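Local coordinates for protein tryptophan synthase alpha chain (Aquifex aeolicus, PDB 2EKC) that probably carries out the aldol cleavage of indoleglycerol phosphate to indole and glyceraldehyde 3-phosphate, as the alpha subunit of tryptophan synthase, at residues A18-T32 against G230-K244. Residues are numbered along the deposited sequence; the frame is centred on the assembly and turned at random.
Sequences ALVSYLMVGYPDYET and GVVVGSALVKLAGQK
L23 lies across L237 at about a right angle, its CD2 3.9 Å from L237 CB. The same methyl also faces V238 and A241, so one leucine branch fits against one side of helix 235-242. Y27 turns its ring across V238, its CG placed trans to the main-chain nitrogen (chi1 177°); Y27 CE2 is 3.5 Å from V238 CG1. The carbonyl oxygen of V238 meets that ring at its edge, near its plane. P28 follows a cis peptide bond and sets its CD 3.1 Å from A241 O.

Toward the barrel, L237 CD1 reaches S21 CB, while S21 OG is hydrogen-bonded to T45 OG1. On the strands, L19 CD1 packs on V233 CG2 (3.8 Å), and L249, V253 and L256 of helix 246-258 cover this outer layer. V20 and V232 pair on the opposite face, toward E49. The side chain of Y22 lies beside E49 and D60, which probably act as the proton acceptors of the active site. The backbones form a parallel pair through four hydrogen bonds: V231 N to A18 O, V20 N to V231 O, V233 N to V20 O and Y22 N to V233 O. This pairing of the first and last strands closes the eight-stranded TIM barrel.

At the polar edge, D29 caps helix 30-42. Its OD1 accepts from T32 N (2.7 Å, 173°), and its OD2 accepts from T32 OG1 (2.7 Å). These two bonds fix the carboxylate. K244 is the C-prime residue of a Schellman motif that ends helix 235-242, and it lays its CG 3.7 Å from T32 CG2. K244 NZ stays 4.3 Å from D29 OD2, too far for a salt bridge. Main-chain bonds and apolar packing therefore hold most of the seam; charge attraction is probably minor.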
ATOM      1  N   ALA A  18      -8.794   1.922   8.479  1.00 15.50           N
ATOM      2  CA  ALA A  18      -8.629   1.867   7.034  1.00 13.90           C
ATOM      3  C   ALA A  18      -8.343   0.477   6.489  1.00 13.90           C
ATOM      4  O   ALA A  18      -7.664  -0.325   7.127  1.00 14.26           O
ATOM      5  CB  ALA A  18      -7.508   2.811   6.608  1.00 14.31           C
ATOM      6  N   LEU A  19      -8.890   0.193   5.312  1.00 14.16           N
ATOM      7  CA  LEU A  19      -8.619  -1.067   4.637  1.00 14.27           C
ATOM      8  C   LEU A  19      -7.744  -0.663   3.459  1.00 15.69           C
ATOM      9  O   LEU A  19      -8.162   0.130   2.609  1.00 16.00           O
ATOM     10  CB  LEU A  19      -9.890  -1.731   4.106  1.00 15.67           C
ATOM     11  CG  LEU A  19      -9.583  -2.889   3.137  1.00 16.84           C
ATOM     12  CD1 LEU A  19      -8.683  -3.916   3.819  1.00 15.67           C
ATOM     13  CD2 LEU A  19     -10.869  -3.540   2.663  1.00 18.01           C
ATOM     14  N   VAL A  20      -6.519  -1.174   3.433  1.00 15.58           N
ATOM     15  CA  VAL A  20      -5.583  -0.880   2.355  1.00 13.05           C
ATOM     16  C   VAL A  20      -5.531  -2.124   1.476  1.00 12.10           C
ATOM     17  O   VAL A  20      -5.116  -3.185   1.938  1.00 12.32           O
ATOM     18  CB  VAL A  20      -4.177  -0.589   2.922  1.00 13.03           C
ATOM     19  CG1 VAL A  20      -3.212  -0.281   1.800  1.00 12.64           C
ATOM     20  CG2 VAL A  20      -4.244   0.572   3.897  1.00 13.62           C
ATOM     21  N   SER A  21      -5.966  -2.002   0.224  1.00 10.98           N
ATOM     22  CA  SER A  21      -5.977  -3.138  -0.694  1.00 11.51           C
ATOM     23  C   SER A  21      -4.839  -3.059  -1.697  1.00 12.90           C
ATOM     24  O   SER A  21      -4.593  -2.013  -2.306  1.00 12.16           O
ATOM     25  CB  SER A  21      -7.316  -3.213  -1.432  1.00 11.49           C
ATOM     26  OG  SER A  21      -8.381  -3.336  -0.508  1.00 12.46           O
ATOM     27  N   TYR A  22      -4.161  -4.185  -1.873  1.00 11.93           N
ATOM     28  CA  TYR A  22      -3.022  -4.275  -2.767  1.00 13.93           C
ATOM     29  C   TYR A  22      -3.283  -5.253  -3.911  1.00 14.70           C
ATOM     30  O   TYR A  22      -3.583  -6.428  -3.683  1.00 14.82           O
ATOM     31  CB  TYR A  22      -1.803  -4.689  -1.924  1.00 16.16           C
ATOM     32  CG  TYR A  22      -0.503  -4.971  -2.649  1.00 20.14           C
ATOM     33  CD1 TYR A  22      -0.143  -4.278  -3.804  1.00 20.45           C
ATOM     34  CD2 TYR A  22       0.395  -5.913  -2.139  1.00 24.32           C
ATOM     35  CE1 TYR A  22       1.083  -4.521  -4.439  1.00 21.78           C
ATOM     36  CE2 TYR A  22       1.620  -6.161  -2.760  1.00 25.48           C
ATOM     37  CZ  TYR A  22       1.956  -5.465  -3.908  1.00 25.71           C
ATOM     38  OH  TYR A  22       3.161  -5.728  -4.524  1.00 31.43           O
ATOM     39  N   LEU A  23      -3.194  -4.747  -5.141  1.00 12.59           N
ATOM     40  CA  LEU A  23      -3.384  -5.554  -6.346  1.00 13.29           C
ATOM     41  C   LEU A  23      -2.258  -5.213  -7.319  1.00 12.37           C
ATOM     42  O   LEU A  23      -1.670  -4.134  -7.236  1.00 15.19           O
ATOM     43  CB  LEU A  23      -4.742  -5.257  -7.006  1.00 13.54           C
ATOM     44  CG  LEU A  23      -6.010  -5.840  -6.372  1.00  9.68           C
ATOM     45  CD1 LEU A  23      -7.240  -5.303  -7.102  1.00 11.83           C
ATOM     46  CD2 LEU A  23      -5.969  -7.358  -6.447  1.00 11.89           C
ATOM     47  N   MET A  24      -1.964  -6.129  -8.235  1.00 10.62           N
ATOM     48  CA  MET A  24      -0.894  -5.939  -9.217  1.00 11.21           C
ATOM     49  C   MET A  24      -1.426  -5.566 -10.598  1.00 10.30           C
ATOM     50  O   MET A  24      -2.321  -6.224 -11.120  1.00 12.30           O
ATOM     51  CB  MET A  24      -0.066  -7.226  -9.330  1.00 12.59           C
ATOM     52  CG  MET A  24       1.097  -7.146 -10.313  1.00 13.47           C
ATOM     53  SD  MET A  24       2.461  -6.156  -9.665  1.00 14.94           S
ATOM     54  CE  MET A  24       2.969  -7.186  -8.311  1.00 15.33           C
ATOM     55  N   VAL A  25      -0.870  -4.515 -11.193  1.00 10.52           N
ATOM     56  CA  VAL A  25      -1.304  -4.102 -12.522  1.00 10.25           C
ATOM     57  C   VAL A  25      -0.855  -5.152 -13.528  1.00 11.90           C
ATOM     58  O   VAL A  25       0.317  -5.515 -13.559  1.00 10.49           O
ATOM     59  CB  VAL A  25      -0.682  -2.757 -12.954  1.00 10.32           C
ATOM     60  CG1 VAL A  25      -1.131  -2.426 -14.379  1.00 11.49           C
ATOM     61  CG2 VAL A  25      -1.095  -1.643 -11.997  1.00  9.14           C
ATOM     62  N   GLY A  26      -1.789  -5.646 -14.336  1.00 10.64           N
ATOM     63  CA  GLY A  26      -1.436  -6.633 -15.341  1.00 12.23           C
ATOM     64  C   GLY A  26      -1.611  -8.093 -14.960  1.00 12.32           C
ATOM     65  O   GLY A  26      -1.316  -8.975 -15.764  1.00 13.28           O
ATOM     66  N   TYR A  27      -2.078  -8.363 -13.745  1.00 11.77           N
ATOM     67  CA  TYR A  27      -2.284  -9.745 -13.306  1.00 12.37           C
ATOM     68  C   TYR A  27      -3.753 -10.025 -13.036  1.00 12.24           C
ATOM     69  O   TYR A  27      -4.386  -9.314 -12.257  1.00 12.52           O
ATOM     70  CB  TYR A  27      -1.505 -10.041 -12.021  1.00 11.74           C
ATOM     71  CG  TYR A  27      -1.753 -11.441 -11.502  1.00 12.36           C
ATOM     72  CD1 TYR A  27      -1.198 -12.552 -12.142  1.00 10.99           C
ATOM     73  CD2 TYR A  27      -2.577 -11.661 -10.398  1.00 12.41           C
ATOM     74  CE1 TYR A  27      -1.460 -13.852 -11.698  1.00 12.02           C
ATOM     75  CE2 TYR A  27      -2.849 -12.960  -9.941  1.00 11.70           C
ATOM     76  CZ  TYR A  27      -2.286 -14.048 -10.599  1.00 12.70           C
ATOM     77  OH  TYR A  27      -2.553 -15.325 -10.159  1.00 12.08           O
ATOM     78  N   PRO A  28      -4.312 -11.085 -13.645  1.00 13.53           N
ATOM     79  CA  PRO A  28      -3.677 -12.035 -14.563  1.00 13.93           C
ATOM     80  C   PRO A  28      -3.433 -11.447 -15.954  1.00 15.01           C
ATOM     81  O   PRO A  28      -2.738 -12.046 -16.774  1.00 15.11           O
ATOM     82  CB  PRO A  28      -4.656 -13.206 -14.572  1.00 14.14           C
ATOM     83  CG  PRO A  28      -5.974 -12.535 -14.374  1.00 14.39           C
ATOM     84  CD  PRO A  28      -5.663 -11.546 -13.280  1.00 15.74           C
ATOM     85  N   ASP A  29      -4.019 -10.276 -16.198  1.00 15.81           N
ATOM     86  CA  ASP A  29      -3.882  -9.530 -17.452  1.00 16.95           C
ATOM     87  C   ASP A  29      -4.369  -8.116 -17.148  1.00 17.14           C
ATOM     88  O   ASP A  29      -5.065  -7.909 -16.154  1.00 16.70           O
ATOM     89  CB  ASP A  29      -4.704 -10.171 -18.582  1.00 19.86           C
ATOM     90  CG  ASP A  29      -6.191 -10.246 -18.268  1.00 20.69           C
ATOM     91  OD1 ASP A  29      -6.871  -9.203 -18.311  1.00 21.10           O
ATOM     92  OD2 ASP A  29      -6.677 -11.355 -17.974  1.00 22.56           O
ATOM     93  N   TYR A  30      -4.000  -7.140 -17.974  1.00 16.74           N
ATOM     94  CA  TYR A  30      -4.402  -5.757 -17.711  1.00 16.76           C
ATOM     95  C   TYR A  30      -5.899  -5.579 -17.478  1.00 17.52           C
ATOM     96  O   TYR A  30      -6.304  -5.053 -16.444  1.00 16.74           O
ATOM     97  CB  TYR A  30      -3.965  -4.822 -18.846  1.00 17.45           C
ATOM     98  CG  TYR A  30      -4.176  -3.357 -18.506  1.00 16.95           C
ATOM     99  CD1 TYR A  30      -3.215  -2.642 -17.790  1.00 16.68           C
ATOM    100  CD2 TYR A  30      -5.355  -2.702 -18.856  1.00 16.71           C
ATOM    101  CE1 TYR A  30      -3.427  -1.309 -17.428  1.00 16.97           C
ATOM    102  CE2 TYR A  30      -5.580  -1.370 -18.497  1.00 18.62           C
ATOM    103  CZ  TYR A  30      -4.611  -0.682 -17.784  1.00 19.54           C
ATOM    104  OH  TYR A  30      -4.832   0.626 -17.418  1.00 21.73           O
ATOM    105  N   GLU A  31      -6.715  -6.015 -18.436  1.00 18.40           N
ATOM    106  CA  GLU A  31      -8.170  -5.879 -18.330  1.00 19.68           C
ATOM    107  C   GLU A  31      -8.736  -6.446 -17.025  1.00 19.37           C
ATOM    108  O   GLU A  31      -9.484  -5.767 -16.321  1.00 17.42           O
ATOM    109  CB  GLU A  31      -8.856  -6.553 -19.519  1.00 25.78           C
ATOM    110  CG  GLU A  31     -10.377  -6.445 -19.484  1.00 34.00           C
ATOM    111  CD  GLU A  31     -11.048  -7.050 -20.710  1.00 38.22           C
ATOM    112  OE1 GLU A  31     -10.802  -8.240 -21.002  1.00 39.88           O
ATOM    113  OE2 GLU A  31     -11.827  -6.332 -21.377  1.00 40.80           O
ATOM    114  N   THR A  32      -8.380  -7.687 -16.710  1.00 16.69           N
ATOM    115  CA  THR A  32      -8.854  -8.324 -15.489  1.00 16.26           C
ATOM    116  C   THR A  32      -8.397  -7.561 -14.246  1.00 15.23           C
ATOM    117  O   THR A  32      -9.173  -7.376 -13.312  1.00 15.08           O
ATOM    118  CB  THR A  32      -8.360  -9.780 -15.400  1.00 17.52           C
ATOM    119  OG1 THR A  32      -8.792 -10.504 -16.558  1.00 17.57           O
ATOM    120  CG2 THR A  32      -8.910 -10.458 -14.149  1.00 20.21           C
ATOM    121  N   GLY A 230      -5.178   0.857  10.570  1.00 16.98           N
ATOM    122  CA  GLY A 230      -5.588   0.216   9.337  1.00 17.57           C
ATOM    123  C   GLY A 230      -4.861  -1.089   9.085  1.00 18.25           C
ATOM    124  O   GLY A 230      -3.852  -1.394   9.728  1.00 15.43           O
ATOM    125  N   VAL A 231      -5.385  -1.869   8.145  1.00 17.97           N
ATOM    126  CA  VAL A 231      -4.779  -3.145   7.794  1.00 17.56           C
ATOM    127  C   VAL A 231      -4.570  -3.231   6.288  1.00 17.29           C
ATOM    128  O   VAL A 231      -5.361  -2.702   5.503  1.00 16.71           O
ATOM    129  CB  VAL A 231      -5.654  -4.327   8.249  1.00 17.61           C
ATOM    130  CG1 VAL A 231      -5.867  -4.259   9.753  1.00 19.95           C
ATOM    131  CG2 VAL A 231      -6.980  -4.305   7.524  1.00 19.21           C
ATOM    132  N   VAL A 232      -3.495  -3.902   5.897  1.00 15.31           N
ATOM    133  CA  VAL A 232      -3.162  -4.068   4.493  1.00 13.86           C
ATOM    134  C   VAL A 232      -3.417  -5.511   4.078  1.00 15.57           C
ATOM    135  O   VAL A 232      -2.959  -6.445   4.740  1.00 14.66           O
ATOM    136  CB  VAL A 232      -1.677  -3.729   4.244  1.00 14.26           C
ATOM    137  CG1 VAL A 232      -1.373  -3.772   2.754  1.00 11.46           C
ATOM    138  CG2 VAL A 232      -1.359  -2.358   4.829  1.00 12.49           C
ATOM    139  N   VAL A 233      -4.168  -5.683   2.994  1.00 16.01           N
ATOM    140  CA  VAL A 233      -4.486  -7.011   2.469  1.00 16.05           C
ATOM    141  C   VAL A 233      -4.011  -7.042   1.023  1.00 14.84           C
ATOM    142  O   VAL A 233      -4.304  -6.130   0.257  1.00 15.68           O
ATOM    143  CB  VAL A 233      -6.003  -7.275   2.504  1.00 15.65           C
ATOM    144  CG1 VAL A 233      -6.305  -8.683   2.010  1.00 16.04           C
ATOM    145  CG2 VAL A 233      -6.522  -7.074   3.923  1.00 19.04           C
ATOM    146  N   GLY A 234      -3.274  -8.085   0.658  1.00 15.69           N
ATOM    147  CA  GLY A 234      -2.768  -8.192  -0.697  1.00 15.18           C
ATOM    148  C   GLY A 234      -2.856  -9.585  -1.296  1.00 15.02           C
ATOM    149  O   GLY A 234      -3.630  -9.810  -2.226  1.00 11.41           O
ATOM    150  N   SER A 235      -2.083 -10.528  -0.761  1.00 12.64           N
ATOM    151  CA  SER A 235      -2.085 -11.883  -1.301  1.00 14.75           C
ATOM    152  C   SER A 235      -3.473 -12.491  -1.447  1.00 13.68           C
ATOM    153  O   SER A 235      -3.775 -13.097  -2.474  1.00 14.10           O
ATOM    154  CB  SER A 235      -1.193 -12.804  -0.460  1.00 15.33           C
ATOM    155  OG  SER A 235      -1.622 -12.842   0.891  1.00 26.69           O
ATOM    156  N   ALA A 236      -4.322 -12.329  -0.437  1.00 13.67           N
ATOM    157  CA  ALA A 236      -5.670 -12.887  -0.498  1.00 15.32           C
ATOM    158  C   ALA A 236      -6.467 -12.324  -1.673  1.00 15.72           C
ATOM    159  O   ALA A 236      -7.266 -13.031  -2.290  1.00 15.29           O
ATOM    160  CB  ALA A 236      -6.408 -12.621   0.807  1.00 15.59           C
ATOM    161  N   LEU A 237      -6.258 -11.048  -1.978  1.00 15.07           N
ATOM    162  CA  LEU A 237      -6.969 -10.423  -3.085  1.00 15.07           C
ATOM    163  C   LEU A 237      -6.402 -10.908  -4.415  1.00 14.85           C
ATOM    164  O   LEU A 237      -7.149 -11.238  -5.337  1.00 16.29           O
ATOM    165  CB  LEU A 237      -6.856  -8.895  -3.004  1.00 12.61           C
ATOM    166  CG  LEU A 237      -7.258  -8.228  -1.682  1.00 11.92           C
ATOM    167  CD1 LEU A 237      -7.139  -6.727  -1.840  1.00 11.09           C
ATOM    168  CD2 LEU A 237      -8.695  -8.612  -1.291  1.00 11.75           C
ATOM    169  N   VAL A 238      -5.077 -10.954  -4.500  1.00 14.39           N
ATOM    170  CA  VAL A 238      -4.388 -11.376  -5.714  1.00 15.00           C
ATOM    171  C   VAL A 238      -4.786 -12.790  -6.139  1.00 15.21           C
ATOM    172  O   VAL A 238      -5.000 -13.054  -7.325  1.00 15.21           O
ATOM    173  CB  VAL A 238      -2.854 -11.279  -5.517  1.00 15.25           C
ATOM    174  CG1 VAL A 238      -2.114 -11.897  -6.688  1.00 14.78           C
ATOM    175  CG2 VAL A 238      -2.465  -9.825  -5.363  1.00 13.69           C
ATOM    176  N   LYS A 239      -4.905 -13.686  -5.165  1.00 13.44           N
ATOM    177  CA  LYS A 239      -5.294 -15.073  -5.423  1.00 13.63           C
ATOM    178  C   LYS A 239      -6.618 -15.139  -6.189  1.00 13.02           C
ATOM    179  O   LYS A 239      -6.735 -15.836  -7.204  1.00 10.47           O
ATOM    180  CB  LYS A 239      -5.430 -15.815  -4.092  1.00 17.62           C
ATOM    181  CG  LYS A 239      -6.030 -17.206  -4.198  1.00 19.80           C
ATOM    182  CD  LYS A 239      -6.043 -17.888  -2.835  1.00 19.20           C
ATOM    183  CE  LYS A 239      -6.730 -19.242  -2.912  1.00 21.17           C
ATOM    184  NZ  LYS A 239      -6.471 -20.072  -1.705  1.00 21.70           N
ATOM    185  N   LEU A 240      -7.611 -14.405  -5.700  1.00 12.15           N
ATOM    186  CA  LEU A 240      -8.925 -14.377  -6.332  1.00 12.36           C
ATOM    187  C   LEU A 240      -8.852 -13.756  -7.720  1.00 12.28           C
ATOM    188  O   LEU A 240      -9.493 -14.229  -8.657  1.00 13.24           O
ATOM    189  CB  LEU A 240      -9.909 -13.600  -5.453  1.00 13.50           C
ATOM    190  CG  LEU A 240     -10.229 -14.293  -4.127  1.00 13.63           C
ATOM    191  CD1 LEU A 240     -11.124 -13.407  -3.278  1.00 14.42           C
ATOM    192  CD2 LEU A 240     -10.899 -15.644  -4.410  1.00 17.49           C
ATOM    193  N   ALA A 241      -8.066 -12.696  -7.851  1.00 13.69           N
ATOM    194  CA  ALA A 241      -7.901 -12.036  -9.140  1.00 13.35           C
ATOM    195  C   ALA A 241      -7.299 -13.002 -10.163  1.00 13.35           C
ATOM    196  O   ALA A 241      -7.633 -12.950 -11.351  1.00 14.81           O
ATOM    197  CB  ALA A 241      -7.011 -10.807  -8.985  1.00 14.42           C
ATOM    198  N   GLY A 242      -6.423 -13.888  -9.696  1.00 13.02           N
ATOM    199  CA  GLY A 242      -5.789 -14.854 -10.576  1.00 13.13           C
ATOM    200  C   GLY A 242      -6.750 -15.758 -11.333  1.00 15.17           C
ATOM    201  O   GLY A 242      -6.448 -16.196 -12.444  1.00 14.53           O
ATOM    202  N   GLN A 243      -7.901 -16.047 -10.730  1.00 14.48           N
ATOM    203  CA  GLN A 243      -8.915 -16.888 -11.358  1.00 15.30           C
ATOM    204  C   GLN A 243     -10.069 -16.027 -11.860  1.00 15.55           C
ATOM    205  O   GLN A 243     -11.147 -16.535 -12.143  1.00 17.44           O
ATOM    206  CB  GLN A 243      -9.478 -17.904 -10.363  1.00 15.06           C
ATOM    207  CG  GLN A 243      -8.501 -18.954  -9.870  1.00 16.17           C
ATOM    208  CD  GLN A 243      -9.159 -19.912  -8.885  1.00 17.65           C
ATOM    209  OE1 GLN A 243     -10.055 -20.675  -9.245  1.00 17.90           O
ATOM    210  NE2 GLN A 243      -8.727 -19.860  -7.634  1.00 13.30           N
ATOM    211  N   LYS A 244      -9.840 -14.721 -11.946  1.00 15.37           N
ATOM    212  CA  LYS A 244     -10.862 -13.786 -12.407  1.00 15.51           C
ATOM    213  C   LYS A 244     -12.146 -13.885 -11.579  1.00 15.68           C
ATOM    214  O   LYS A 244     -13.245 -13.688 -12.098  1.00 16.33           O
ATOM    215  CB  LYS A 244     -11.174 -14.040 -13.889  1.00 17.82           C
ATOM    216  CG  LYS A 244      -9.945 -13.981 -14.785  1.00 18.12           C
ATOM    217  CD  LYS A 244     -10.282 -14.296 -16.232  1.00 21.82           C
ATOM    218  CE  LYS A 244      -9.024 -14.336 -17.088  1.00 24.21           C
ATOM    219  NZ  LYS A 244      -9.317 -14.711 -18.499  1.00 29.95           N
TER